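Local coordinates for hyaluronidase (PDB 4UFQ), which probably cleaves hyaluronan as a hyaluronidase, working as an elongated trimer of the phage-fibre type built of strands and loops, at residues A40-A45 and A52-I57; I80-Y85 and K91-L96; L123-N128 and D134-G139. One frame throughout, in Å; residues are numbered along the deposited sequence.

Contact 1 (A40-A45 and A52-I57); sequences ATIYQA and AALNVI
Gln44 and Ile42 reach from strand 40-44 toward the start of strand 54-57 and meet Ala52, Ala53 and Leu54. The two segments do not pair as a sheet. Both strands instead pair in parallel with strands of the second and third subunits, as in the interwoven trimers of phage-tail fibre hyaluronidases.

Gln44 has CG anti to the backbone N (chi1 168°) and then bends at chi2. This folds the amide back over the Ala52 carbonyl. NE2 donates to Ala52 O at 3.2 Å, with an N-H...O angle of 158°. The donor sits above the carbonyl plane, well off the lone-pair direction. NE2 also bonds Asn37 O of the second subunit, and OE1 accepts from Gly46 N of its own chain. Lower down the same side chain, Gln44 CB lies 4.0 Å from Ala53 CB.

Ile42 works with both branches. With chi1 at -60°, CG2 stands opposite the backbone N and comes within 3.2 Å of Ala53 O. The other branch runs out straight, and its CD1 meets Leu54 CD1 at 3.8 Å. The two side chains cross at a slant.

The contact is mixed and fully buried. One amide satisfies buried backbone groups of two chains, while methyl groups fill the space beside it. Because NE2 bonds carbonyls of two chains, the loop is probably set together with its neighbour.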
ATOM      1  N   ALA B  40      25.438   9.742  -3.605  1.00 33.14           N
ATOM      2  CA  ALA B  40      26.002   8.404  -3.474  1.00 32.67           C
ATOM      3  C   ALA B  40      25.372   7.408  -4.434  1.00 32.47           C
ATOM      4  O   ALA B  40      24.156   7.414  -4.631  1.00 32.08           O
ATOM      5  CB  ALA B  40      25.838   7.909  -2.046  1.00 35.27           C
ATOM      6  N   THR B  41      26.203   6.545  -5.006  1.00 32.90           N
ATOM      7  CA  THR B  41      25.731   5.401  -5.776  1.00 32.81           C
ATOM      8  C   THR B  41      26.286   4.117  -5.167  1.00 32.41           C
ATOM      9  O   THR B  41      27.492   4.020  -4.902  1.00 32.89           O
ATOM     10  CB  THR B  41      26.140   5.510  -7.267  1.00 34.12           C
ATOM     11  OG1 THR B  41      25.506   6.658  -7.854  1.00 36.46           O
ATOM     12  CG2 THR B  41      25.738   4.271  -8.049  1.00 35.34           C
ATOM     13  N   ILE B  42      25.398   3.152  -4.934  1.00 31.71           N
ATOM     14  CA  ILE B  42      25.757   1.828  -4.439  1.00 31.51           C
ATOM     15  C   ILE B  42      25.264   0.803  -5.455  1.00 32.01           C
ATOM     16  O   ILE B  42      24.072   0.752  -5.769  1.00 31.65           O
ATOM     17  CB  ILE B  42      25.163   1.552  -3.036  1.00 30.55           C
ATOM     18  CG1 ILE B  42      25.688   2.581  -2.025  1.00 31.89           C
ATOM     19  CG2 ILE B  42      25.489   0.133  -2.584  1.00 37.06           C
ATOM     20  CD1 ILE B  42      25.118   2.423  -0.609  1.00 31.48           C
ATOM     21  N   TYR B  43      26.192  -0.003  -5.964  1.00 34.39           N
ATOM     22  CA  TYR B  43      25.956  -0.829  -7.139  1.00 34.92           C
ATOM     23  C   TYR B  43      26.480  -2.244  -6.924  1.00 33.88           C
ATOM     24  O   TYR B  43      27.671  -2.443  -6.675  1.00 34.39           O
ATOM     25  CB  TYR B  43      26.678  -0.185  -8.329  1.00 34.71           C
ATOM     26  CG  TYR B  43      26.490  -0.875  -9.661  1.00 36.24           C
ATOM     27  CD1 TYR B  43      25.459  -1.781  -9.871  1.00 39.06           C
ATOM     28  CD2 TYR B  43      27.362  -0.621 -10.713  1.00 54.52           C
ATOM     29  CE1 TYR B  43      25.298  -2.405 -11.089  1.00 40.25           C
ATOM     30  CE2 TYR B  43      27.209  -1.241 -11.933  1.00 45.84           C
ATOM     31  CZ  TYR B  43      26.180  -2.135 -12.118  1.00 51.82           C
ATOM     32  OH  TYR B  43      26.033  -2.752 -13.343  1.00 49.25           O
ATOM     33  N   GLN B  44      25.588  -3.222  -7.006  1.00 33.81           N
ATOM     34  CA  GLN B  44      25.945  -4.635  -7.020  1.00 34.48           C
ATOM     35  C   GLN B  44      25.907  -5.126  -8.461  1.00 35.77           C
ATOM     36  O   GLN B  44      24.825  -5.251  -9.053  1.00 35.89           O
ATOM     37  CB  GLN B  44      24.970  -5.453  -6.161  1.00 33.87           C
ATOM     38  CG  GLN B  44      25.083  -6.974  -6.347  1.00 45.16           C
ATOM     39  CD  GLN B  44      26.441  -7.519  -5.941  1.00 70.55           C
ATOM     40  OE1 GLN B  44      27.317  -7.775  -6.776  1.00 38.47           O
ATOM     41  NE2 GLN B  44      26.617  -7.706  -4.643  1.00 34.94           N
ATOM     42  N   ALA B  45      27.089  -5.400  -9.015  1.00 36.91           N
ATOM     43  CA  ALA B  45      27.217  -5.775 -10.418  1.00 38.41           C
ATOM     44  C   ALA B  45      27.214  -7.285 -10.612  1.00 46.67           C
ATOM     45  O   ALA B  45      27.159  -7.752 -11.745  1.00 40.74           O
ATOM     46  CB  ALA B  45      28.482  -5.164 -11.035  1.00 39.45           C
ATOM     47  N   ALA B  52      23.397  -8.511  -2.063  1.00 35.28           N
ATOM     48  CA  ALA B  52      22.532  -7.361  -2.287  1.00 33.93           C
ATOM     49  C   ALA B  52      23.384  -6.157  -2.670  1.00 36.61           C
ATOM     50  O   ALA B  52      24.612  -6.228  -2.647  1.00 34.75           O
ATOM     51  CB  ALA B  52      21.722  -7.059  -1.027  1.00 33.36           C
ATOM     52  N   ALA B  53      22.740  -5.057  -3.041  1.00 33.09           N
ATOM     53  CA  ALA B  53      23.435  -3.787  -3.217  1.00 34.24           C
ATOM     54  C   ALA B  53      23.645  -3.156  -1.840  1.00 37.88           C
ATOM     55  O   ALA B  53      24.764  -2.786  -1.462  1.00 33.42           O
ATOM     56  CB  ALA B  53      22.624  -2.865  -4.123  1.00 33.13           C
ATOM     57  N   LEU B  54      22.570  -3.090  -1.066  1.00 31.63           N
ATOM     58  CA  LEU B  54      22.586  -2.386   0.204  1.00 31.12           C
ATOM     59  C   LEU B  54      21.848  -3.149   1.292  1.00 59.32           C
ATOM     60  O   LEU B  54      20.706  -3.575   1.118  1.00 30.11           O
ATOM     61  CB  LEU B  54      22.004  -0.985   0.028  1.00 30.75           C
ATOM     62  CG  LEU B  54      21.990  -0.092   1.269  1.00 30.42           C
ATOM     63  CD1 LEU B  54      23.412   0.114   1.813  1.00 31.38           C
ATOM     64  CD2 LEU B  54      21.349   1.240   0.948  1.00 30.42           C
ATOM     65  N   ASN B  55      22.540  -3.314   2.412  1.00 43.76           N
ATOM     66  CA  ASN B  55      22.041  -4.032   3.571  1.00 35.17           C
ATOM     67  C   ASN B  55      22.065  -3.100   4.783  1.00 30.44           C
ATOM     68  O   ASN B  55      23.149  -2.724   5.240  1.00 31.19           O
ATOM     69  CB  ASN B  55      22.921  -5.266   3.805  1.00 34.21           C
ATOM     70  CG  ASN B  55      22.438  -6.123   4.946  1.00 34.04           C
ATOM     71  OD1 ASN B  55      21.237  -6.263   5.174  1.00 39.68           O
ATOM     72  ND2 ASN B  55      23.384  -6.707   5.682  1.00 40.30           N
ATOM     73  N   VAL B  56      20.888  -2.725   5.290  1.00 29.58           N
ATOM     74  CA  VAL B  56      20.761  -1.760   6.380  1.00 29.30           C
ATOM     75  C   VAL B  56      20.105  -2.418   7.586  1.00 32.05           C
ATOM     76  O   VAL B  56      19.037  -3.019   7.457  1.00 29.11           O
ATOM     77  CB  VAL B  56      19.957  -0.515   5.934  1.00 28.59           C
ATOM     78  CG1 VAL B  56      19.838   0.507   7.058  1.00 29.09           C
ATOM     79  CG2 VAL B  56      20.597   0.115   4.693  1.00 29.49           C
ATOM     80  N   ILE B  57      20.749  -2.308   8.749  1.00 30.00           N
ATOM     81  CA  ILE B  57      20.307  -2.979   9.968  1.00 34.92           C
ATOM     82  C   ILE B  57      20.391  -2.010  11.130  1.00 30.58           C
ATOM     83  O   ILE B  57      21.391  -1.291  11.278  1.00 31.08           O
ATOM     84  CB  ILE B  57      21.223  -4.170  10.341  1.00 37.72           C
ATOM     85  CG1 ILE B  57      21.497  -5.073   9.142  1.00 48.61           C
ATOM     86  CG2 ILE B  57      20.610  -4.978  11.479  1.00 44.68           C
ATOM     87  CD1 ILE B  57      22.980  -5.346   8.937  1.00 58.81           C
TER

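Contact 2 (I80-Y85 and K91-L96)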
ATOM      1  N   ILE B  80      11.135   2.957  -6.777  1.00 28.65           N
ATOM      2  CA  ILE B  80      11.585   1.584  -6.905  1.00 24.18           C
ATOM      3  C   ILE B  80      11.196   1.033  -8.260  1.00 23.88           C
ATOM      4  O   ILE B  80      10.021   1.009  -8.612  1.00 23.35           O
ATOM      5  CB  ILE B  80      11.001   0.663  -5.815  1.00 23.08           C
ATOM      6  CG1 ILE B  80      11.255   1.224  -4.410  1.00 23.81           C
ATOM      7  CG2 ILE B  80      11.580  -0.745  -5.956  1.00 25.96           C
ATOM      8  CD1 ILE B  80      10.728   0.341  -3.254  1.00 23.12           C
ATOM      9  N   THR B  81      12.193   0.591  -9.013  1.00 25.69           N
ATOM     10  CA  THR B  81      11.985  -0.099 -10.276  1.00 25.67           C
ATOM     11  C   THR B  81      12.366  -1.557 -10.144  1.00 26.10           C
ATOM     12  O   THR B  81      13.460  -1.882  -9.693  1.00 26.93           O
ATOM     13  CB  THR B  81      12.825   0.531 -11.396  1.00 33.08           C
ATOM     14  OG1 THR B  81      12.402   1.883 -11.603  1.00 32.26           O
ATOM     15  CG2 THR B  81      12.668  -0.237 -12.701  1.00 32.01           C
ATOM     16  N   HIS B  82      11.455  -2.439 -10.529  1.00 25.77           N
ATOM     17  CA  HIS B  82      11.779  -3.849 -10.714  1.00 26.56           C
ATOM     18  C   HIS B  82      11.864  -4.137 -12.207  1.00 27.75           C
ATOM     19  O   HIS B  82      10.879  -3.969 -12.943  1.00 27.47           O
ATOM     20  CB  HIS B  82      10.751  -4.768 -10.049  1.00 25.75           C
ATOM     21  CG  HIS B  82      11.033  -6.218 -10.267  1.00 30.64           C
ATOM     22  ND1 HIS B  82      10.490  -6.925 -11.317  1.00 27.22           N
ATOM     23  CD2 HIS B  82      11.836  -7.085  -9.605  1.00 28.90           C
ATOM     24  CE1 HIS B  82      10.930  -8.169 -11.281  1.00 30.56           C
ATOM     25  NE2 HIS B  82      11.755  -8.293 -10.254  1.00 28.71           N
ATOM     26  N   ARG B  83      13.044  -4.574 -12.640  1.00 29.40           N
ATOM     27  CA  ARG B  83      13.285  -4.940 -14.026  1.00 31.05           C
ATOM     28  C   ARG B  83      12.905  -6.405 -14.201  1.00 35.74           C
ATOM     29  O   ARG B  83      13.609  -7.307 -13.740  1.00 33.00           O
ATOM     30  CB  ARG B  83      14.756  -4.674 -14.399  1.00 33.12           C
ATOM     31  CG  ARG B  83      15.232  -3.305 -13.903  1.00 34.33           C
ATOM     32  CD  ARG B  83      16.604  -2.897 -14.414  1.00 38.32           C
ATOM     33  NE  ARG B  83      17.628  -3.918 -14.222  1.00 37.16           N
ATOM     34  CZ  ARG B  83      18.388  -4.048 -13.139  1.00 61.99           C
ATOM     35  NH1 ARG B  83      18.246  -3.229 -12.106  1.00 35.39           N
ATOM     36  NH2 ARG B  83      19.299  -5.014 -13.094  1.00 40.16           N
ATOM     37  N   GLY B  84      11.763  -6.633 -14.842  1.00 30.90           N
ATOM     38  CA  GLY B  84      11.179  -7.957 -14.913  1.00 31.01           C
ATOM     39  C   GLY B  84      11.623  -8.787 -16.095  1.00 33.08           C
ATOM     40  O   GLY B  84      12.603  -8.475 -16.783  1.00 34.78           O
ATOM     41  N   TYR B  85      10.888  -9.869 -16.313  1.00 33.19           N
ATOM     42  CA  TYR B  85      11.247 -10.864 -17.317  1.00 35.27           C
ATOM     43  C   TYR B  85      10.046 -11.173 -18.206  1.00 35.33           C
ATOM     44  O   TYR B  85       8.925 -11.379 -17.718  1.00 33.91           O
ATOM     45  CB  TYR B  85      11.760 -12.138 -16.631  1.00 37.65           C
ATOM     46  CG  TYR B  85      13.017 -11.903 -15.837  1.00 39.94           C
ATOM     47  CD1 TYR B  85      12.957 -11.328 -14.580  1.00 37.34           C
ATOM     48  CD2 TYR B  85      14.263 -12.239 -16.347  1.00 41.37           C
ATOM     49  CE1 TYR B  85      14.096 -11.090 -13.849  1.00 52.46           C
ATOM     50  CE2 TYR B  85      15.416 -12.009 -15.618  1.00 58.82           C
ATOM     51  CZ  TYR B  85      15.323 -11.436 -14.369  1.00 43.61           C
ATOM     52  OH  TYR B  85      16.446 -11.189 -13.620  1.00 38.87           O
ATOM     53  N   LYS B  91       7.353 -14.463 -11.062  1.00 29.69           N
ATOM     54  CA  LYS B  91       6.032 -14.486 -10.445  0.64 29.18           C
ATOM     55  C   LYS B  91       6.102 -14.442  -8.916  1.00 28.25           C
ATOM     56  O   LYS B  91       5.131 -14.034  -8.249  1.00 28.08           O
ATOM     57  CB  LYS B  91       5.215 -15.695 -10.943  0.64 31.93           C
ATOM     58  CG  LYS B  91       5.652 -17.065 -10.447  0.64 51.01           C
ATOM     59  CD  LYS B  91       4.574 -18.096 -10.790  0.64 67.72           C
ATOM     60  CE  LYS B  91       5.068 -19.535 -10.698  0.64 69.16           C
ATOM     61  NZ  LYS B  91       5.149 -20.034  -9.296  0.64 77.37           N
ATOM     62  N   ASP B  92       7.250 -14.825  -8.349  1.00 31.33           N
ATOM     63  CA  ASP B  92       7.427 -14.747  -6.893  1.00 31.76           C
ATOM     64  C   ASP B  92       8.165 -13.478  -6.416  1.00 28.82           C
ATOM     65  O   ASP B  92       8.391 -13.299  -5.218  1.00 34.12           O
ATOM     66  CB  ASP B  92       8.142 -15.993  -6.372  1.00 33.15           C
ATOM     67  CG  ASP B  92       7.319 -17.260  -6.564  1.00 54.72           C
ATOM     68  OD1 ASP B  92       6.074 -17.173  -6.554  1.00 63.00           O
ATOM     69  OD2 ASP B  92       7.918 -18.343  -6.720  1.00 57.62           O
ATOM     70  N   ALA B  93       8.499 -12.589  -7.343  1.00 26.64           N
ATOM     71  CA  ALA B  93       9.170 -11.345  -6.988  1.00 25.95           C
ATOM     72  C   ALA B  93       8.162 -10.233  -6.669  1.00 31.19           C
ATOM     73  O   ALA B  93       6.958 -10.344  -6.951  1.00 24.57           O
ATOM     74  CB  ALA B  93      10.092 -10.908  -8.118  1.00 34.40           C
ATOM     75  N   ALA B  94       8.662  -9.157  -6.069  1.00 24.30           N
ATOM     76  CA  ALA B  94       7.852  -7.998  -5.770  1.00 23.43           C
ATOM     77  C   ALA B  94       8.742  -6.767  -5.810  1.00 26.58           C
ATOM     78  O   ALA B  94       9.963  -6.889  -5.735  1.00 27.19           O
ATOM     79  CB  ALA B  94       7.185  -8.141  -4.397  1.00 26.15           C
ATOM     80  N   ALA B  95       8.149  -5.588  -5.957  1.00 23.14           N
ATOM     81  CA  ALA B  95       8.916  -4.353  -5.819  1.00 23.42           C
ATOM     82  C   ALA B  95       9.199  -4.050  -4.350  1.00 24.92           C
ATOM     83  O   ALA B  95      10.293  -3.577  -4.004  1.00 23.73           O
ATOM     84  CB  ALA B  95       8.201  -3.177  -6.472  1.00 23.47           C
ATOM     85  N   LEU B  96       8.208  -4.326  -3.499  1.00 23.23           N
ATOM     86  CA  LEU B  96       8.285  -4.018  -2.081  1.00 22.09           C
ATOM     87  C   LEU B  96       7.725  -5.181  -1.284  1.00 21.71           C
ATOM     88  O   LEU B  96       6.567  -5.580  -1.494  1.00 21.16           O
ATOM     89  CB  LEU B  96       7.500  -2.747  -1.766  1.00 21.65           C
ATOM     90  CG  LEU B  96       7.517  -2.318  -0.299  1.00 21.85           C
ATOM     91  CD1 LEU B  96       8.925  -1.940   0.126  1.00 22.60           C
ATOM     92  CD2 LEU B  96       6.577  -1.153  -0.059  1.00 37.98           C
TER
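Ile80 lies over the corner that the chain turns at Ala95, and His82 meets the residues just before it. The touching residues of the second segment are Ala93 to Leu96. Within this pair of segments the contact is made by packing alone. The strands find their parallel partners in the neighbouring subunits, in keeping with an intertwined trimeric fibre.

His82 can be followed outward. Its CB points toward 91-96, and the CA atoms of His82 and Ala95 are 5.7 Å apart. A chi1 of 178° turns CG away from the backbone N and sends the ring out toward Ala93 and Ala94. Along the ring, CD2 passes Ala94 O at 4.3 Å, a loose approach. NE2, farther out, touches the methyl CB of Ala93 at 3.8 Å. Both neighbours lie oblique to the ring. The same NE2 is hydrogen-bonded to Glu72 O of the second subunit, so its polar partner comes from another chain.

Ile80 covers the corner itself. Its CG2 lies 3.7 Å from Ala95 O and 4.2 Å from Ala95 CB. The longer branch puts CD1 4.0 Å from Ala95 O and 4.5 Å from Leu96 CD1, at the edge of contact. Leu98 of the third subunit and Thr77 of the second also pack on Ile80.

The small alanine side chains are consistent with the close approach of ring and isoleucine to the turning backbone. The bond from NE2 to a neighbouring carbonyl helps hold the ring and implies that this nitrogen carries the proton.

Contact 3 (L123-N128 and D134-G139). With SO4 (sulfate ion), chain Q.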
ATOM      1  N   LEU B 123      -4.077   8.937  -2.031  1.00 18.91           N
ATOM      2  CA  LEU B 123      -3.370   8.278  -0.947  1.00 19.01           C
ATOM      3  C   LEU B 123      -2.686   7.005  -1.452  1.00 18.22           C
ATOM      4  O   LEU B 123      -1.542   6.707  -1.073  1.00 18.78           O
ATOM      5  CB  LEU B 123      -4.338   7.965   0.203  1.00 19.67           C
ATOM      6  CG  LEU B 123      -5.184   9.164   0.638  1.00 20.16           C
ATOM      7  CD1 LEU B 123      -6.011   8.780   1.882  1.00 21.21           C
ATOM      8  CD2 LEU B 123      -4.318  10.374   0.909  1.00 20.86           C
ATOM      9  N   ILE B 124      -3.369   6.267  -2.320  1.00 17.53           N
ATOM     10  CA  ILE B 124      -2.784   5.117  -3.004  1.00 18.19           C
ATOM     11  C   ILE B 124      -3.424   5.037  -4.382  1.00 18.23           C
ATOM     12  O   ILE B 124      -4.617   5.308  -4.537  1.00 18.74           O
ATOM     13  CB  ILE B 124      -2.946   3.797  -2.192  1.00 17.22           C
ATOM     14  CG1 ILE B 124      -2.188   2.657  -2.865  1.00 19.71           C
ATOM     15  CG2 ILE B 124      -4.434   3.478  -1.983  1.00 18.56           C
ATOM     16  CD1 ILE B 124      -2.038   1.421  -1.983  1.00 23.33           C
ATOM     17  N   ALA B 125      -2.626   4.697  -5.392  1.00 19.76           N
ATOM     18  CA  ALA B 125      -3.129   4.507  -6.744  1.00 17.69           C
ATOM     19  C   ALA B 125      -2.417   3.327  -7.363  1.00 18.73           C
ATOM     20  O   ALA B 125      -1.187   3.374  -7.550  1.00 18.68           O
ATOM     21  CB  ALA B 125      -2.889   5.739  -7.579  1.00 19.09           C
ATOM     22  N   LEU B 126      -3.175   2.282  -7.664  1.00 19.33           N
ATOM     23  CA  LEU B 126      -2.670   1.077  -8.306  1.00 17.38           C
ATOM     24  C   LEU B 126      -3.152   1.069  -9.745  1.00 17.93           C
ATOM     25  O   LEU B 126      -4.359   0.917  -9.989  1.00 18.60           O
ATOM     26  CB  LEU B 126      -3.098  -0.198  -7.543  1.00 18.66           C
ATOM     27  CG  LEU B 126      -2.869  -0.160  -6.028  1.00 18.36           C
ATOM     28  CD1 LEU B 126      -3.285  -1.481  -5.420  1.00 21.18           C
ATOM     29  CD2 LEU B 126      -1.391   0.169  -5.699  1.00 19.71           C
ATOM     30  N   ARG B 127      -2.225   1.273 -10.681  1.00 19.64           N
ATOM     31  CA  ARG B 127      -2.538   1.540 -12.079  1.00 20.25           C
ATOM     32  C   ARG B 127      -1.804   0.587 -13.000  1.00 23.10           C
ATOM     33  O   ARG B 127      -0.764   0.922 -13.590  1.00 26.07           O
ATOM     34  CB  ARG B 127      -2.217   3.004 -12.419  1.00 23.06           C
ATOM     35  CG  ARG B 127      -3.185   3.979 -11.780  1.00 22.00           C
ATOM     36  CD  ARG B 127      -2.806   5.460 -11.929  1.00 21.59           C
ATOM     37  NE  ARG B 127      -3.949   6.272 -11.490  1.00 23.93           N
ATOM     38  CZ  ARG B 127      -4.006   7.599 -11.495  1.00 32.67           C
ATOM     39  NH1 ARG B 127      -2.978   8.314 -11.920  1.00 34.17           N
ATOM     40  NH2 ARG B 127      -5.106   8.216 -11.065  1.00 31.32           N
ATOM     41  N   ASN B 128      -2.365  -0.604 -13.139  1.00 20.89           N
ATOM     42  CA  ASN B 128      -1.757  -1.659 -13.932  1.00 19.72           C
ATOM     43  C   ASN B 128      -2.351  -1.736 -15.331  1.00 21.64           C
ATOM     44  O   ASN B 128      -1.624  -1.876 -16.325  1.00 25.93           O
ATOM     45  CB  ASN B 128      -1.961  -2.985 -13.202  1.00 20.31           C
ATOM     46  CG  ASN B 128      -1.078  -4.080 -13.733  1.00 20.47           C
ATOM     47  OD1 ASN B 128       0.083  -3.847 -14.045  1.00 22.43           O
ATOM     48  ND2 ASN B 128      -1.629  -5.279 -13.873  1.00 24.01           N
ATOM     49  N   ASP B 134      -7.170   0.670 -11.159  1.00 19.49           N
ATOM     50  CA  ASP B 134      -7.537  -0.626 -10.600  1.00 17.61           C
ATOM     51  C   ASP B 134      -7.993  -0.513  -9.141  1.00 20.44           C
ATOM     52  O   ASP B 134      -9.031  -1.080  -8.753  1.00 18.94           O
ATOM     53  CB  ASP B 134      -6.387  -1.620 -10.772  1.00 20.28           C
ATOM     54  CG  ASP B 134      -6.063  -1.884 -12.247  1.00 20.26           C
ATOM     55  OD1 ASP B 134      -6.907  -2.472 -12.952  1.00 23.44           O
ATOM     56  OD2 ASP B 134      -4.968  -1.487 -12.721  1.00 23.65           O
ATOM     57  N   PHE B 135      -7.243   0.241  -8.341  1.00 18.75           N
ATOM     58  CA  PHE B 135      -7.620   0.564  -6.963  1.00 16.21           C
ATOM     59  C   PHE B 135      -7.038   1.923  -6.638  1.00 17.53           C
ATOM     60  O   PHE B 135      -5.823   2.135  -6.771  1.00 18.48           O
ATOM     61  CB  PHE B 135      -7.101  -0.493  -5.980  1.00 17.12           C
ATOM     62  CG  PHE B 135      -7.426  -0.202  -4.548  1.00 15.43           C
ATOM     63  CD1 PHE B 135      -8.734  -0.268  -4.089  1.00 16.15           C
ATOM     64  CD2 PHE B 135      -6.431   0.138  -3.658  1.00 17.51           C
ATOM     65  CE1 PHE B 135      -9.037   0.004  -2.768  1.00 16.15           C
ATOM     66  CE2 PHE B 135      -6.716   0.410  -2.334  1.00 18.55           C
ATOM     67  CZ  PHE B 135      -8.026   0.353  -1.885  1.00 18.98           C
ATOM     68  N   VAL B 136      -7.887   2.866  -6.257  1.00 15.13           N
ATOM     69  CA  VAL B 136      -7.432   4.208  -5.913  1.00 16.09           C
ATOM     70  C   VAL B 136      -8.208   4.717  -4.707  1.00 16.21           C
ATOM     71  O   VAL B 136      -9.423   4.495  -4.583  1.00 16.30           O
ATOM     72  CB  VAL B 136      -7.553   5.171  -7.109  1.00 16.43           C
ATOM     73  CG1 VAL B 136      -9.012   5.378  -7.525  1.00 18.65           C
ATOM     74  CG2 VAL B 136      -6.886   6.513  -6.824  1.00 19.52           C
ATOM     75  N   VAL B 137      -7.487   5.349  -3.791  1.00 16.12           N
ATOM     76  CA  VAL B 137      -8.073   6.067  -2.675  1.00 15.99           C
ATOM     77  C   VAL B 137      -7.680   7.513  -2.875  1.00 16.20           C
ATOM     78  O   VAL B 137      -6.494   7.857  -2.819  1.00 17.07           O
ATOM     79  CB  VAL B 137      -7.618   5.519  -1.297  1.00 17.41           C
ATOM     80  CG1 VAL B 137      -8.344   6.251  -0.167  1.00 18.39           C
ATOM     81  CG2 VAL B 137      -7.839   4.027  -1.159  1.00 17.72           C
ATOM     82  N   LYS B 138      -8.655   8.359  -3.177  1.00 19.52           N
ATOM     83  CA  LYS B 138      -8.410   9.777  -3.380  1.00 16.84           C
ATOM     84  C   LYS B 138      -8.087  10.489  -2.073  1.00 19.04           C
ATOM     85  O   LYS B 138      -8.370   9.985  -0.987  1.00 19.27           O
ATOM     86  CB  LYS B 138      -9.653  10.427  -4.019  1.00 18.95           C
ATOM     87  CG  LYS B 138     -10.269   9.672  -5.237  1.00 17.93           C
ATOM     88  CD  LYS B 138      -9.343   9.514  -6.426  1.00 18.75           C
ATOM     89  CE  LYS B 138      -9.065  10.793  -7.176  1.00 20.27           C
ATOM     90  NZ  LYS B 138      -7.958  10.571  -8.171  1.00 22.34           N
ATOM     91  N   GLY B 139      -7.514  11.678  -2.180  1.00 20.45           N
ATOM     92  CA  GLY B 139      -7.311  12.535  -1.022  1.00 20.19           C
ATOM     93  C   GLY B 139      -8.585  12.766  -0.202  1.00 19.82           C
ATOM     94  O   GLY B 139      -8.529  12.930   1.013  1.00 21.68           O
TER
HETATM   95  S   SO4 Q1219      -4.595  11.746 -10.705  1.00 33.93           S
HETATM   96  O1  SO4 Q1219      -3.504  12.172  -9.824  1.00 37.80           O
HETATM   97  O2  SO4 Q1219      -5.372  12.915 -11.130  1.00 33.90           O
HETATM   98  O3  SO4 Q1219      -5.450  10.749 -10.053  1.00 33.04           O
HETATM   99  O4  SO4 Q1219      -4.015  11.151 -11.909  1.00 42.51           O
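The Phe135 ring is met obliquely by Leu126 CD1, 4.0 Å from its CD2, and by Ile124 CG2, 3.8 Å from its CE2. The other flat group is the Arg127 guanidinium, which takes a sulfate ion, probably from the crystallisation liquor, at its edge, with the sulfur in its plane.

The two segments form a beta hairpin of antiparallel strands, with a classic beta bulge at each end. Leu123 and Ile124 both face Val137, and Asp134 and Phe135 both face Leu126. Between the bulges, Leu126 N bonds Phe135 O and Val137 N bonds Ile124 O. Ala125 and Val136 make the non-hydrogen-bonded pair.

Ile124, Leu126, Phe135 and Val137 share one face of the hairpin. Ile124 CG2 occupies the crowded position between the backbone N and the carbonyl carbon, and it packs tightly on Val137 CG2 at 3.5 Å. Leu126 and Phe135 lie side by side and point the same way. The Phe135 rings of the second and third subunits meet this one edge-to-face, so this face turns into the trimer core.

Arg127 is extended from CG to NE, and its NE forms a salt bridge with Asp133. NH2 bonds sulfate O3 at 2.7 Å, and NH1 bonds O4 at 3.0 Å. Lys138 bends at chi2 and chi3. Its NZ is hydrogen-bonded to Asn122 OD1 and lies 3.1 Å from sulfate O3. Asn122 ND2 bonds the ion as well.

Near the hairpin turn, Asp134 OD2 accepts from Asn128 N at 2.8 Å, with an N-H...O angle of 150°.

From the N terminus the three contacts follow one another in series, and none encloses or crosses another. Contact 1 closes a loop with six residues, 46-51, between its segments. Contact 2 closes a loop with five residues, 86-90, between its segments, from strand 79-83 to the corner before strand 96-101. Their centres are about 17 Å apart. Contact 3 closes the hairpin of strands 124-127 and 132-137, with its centre about 19 Å from that of contact 2 and 30 Å from that of contact 1. In the first two, strand pairing passes to other subunits. In the third, the chain pairs with itself as well. Each joins parts of the chain where neighbouring subunits also pack.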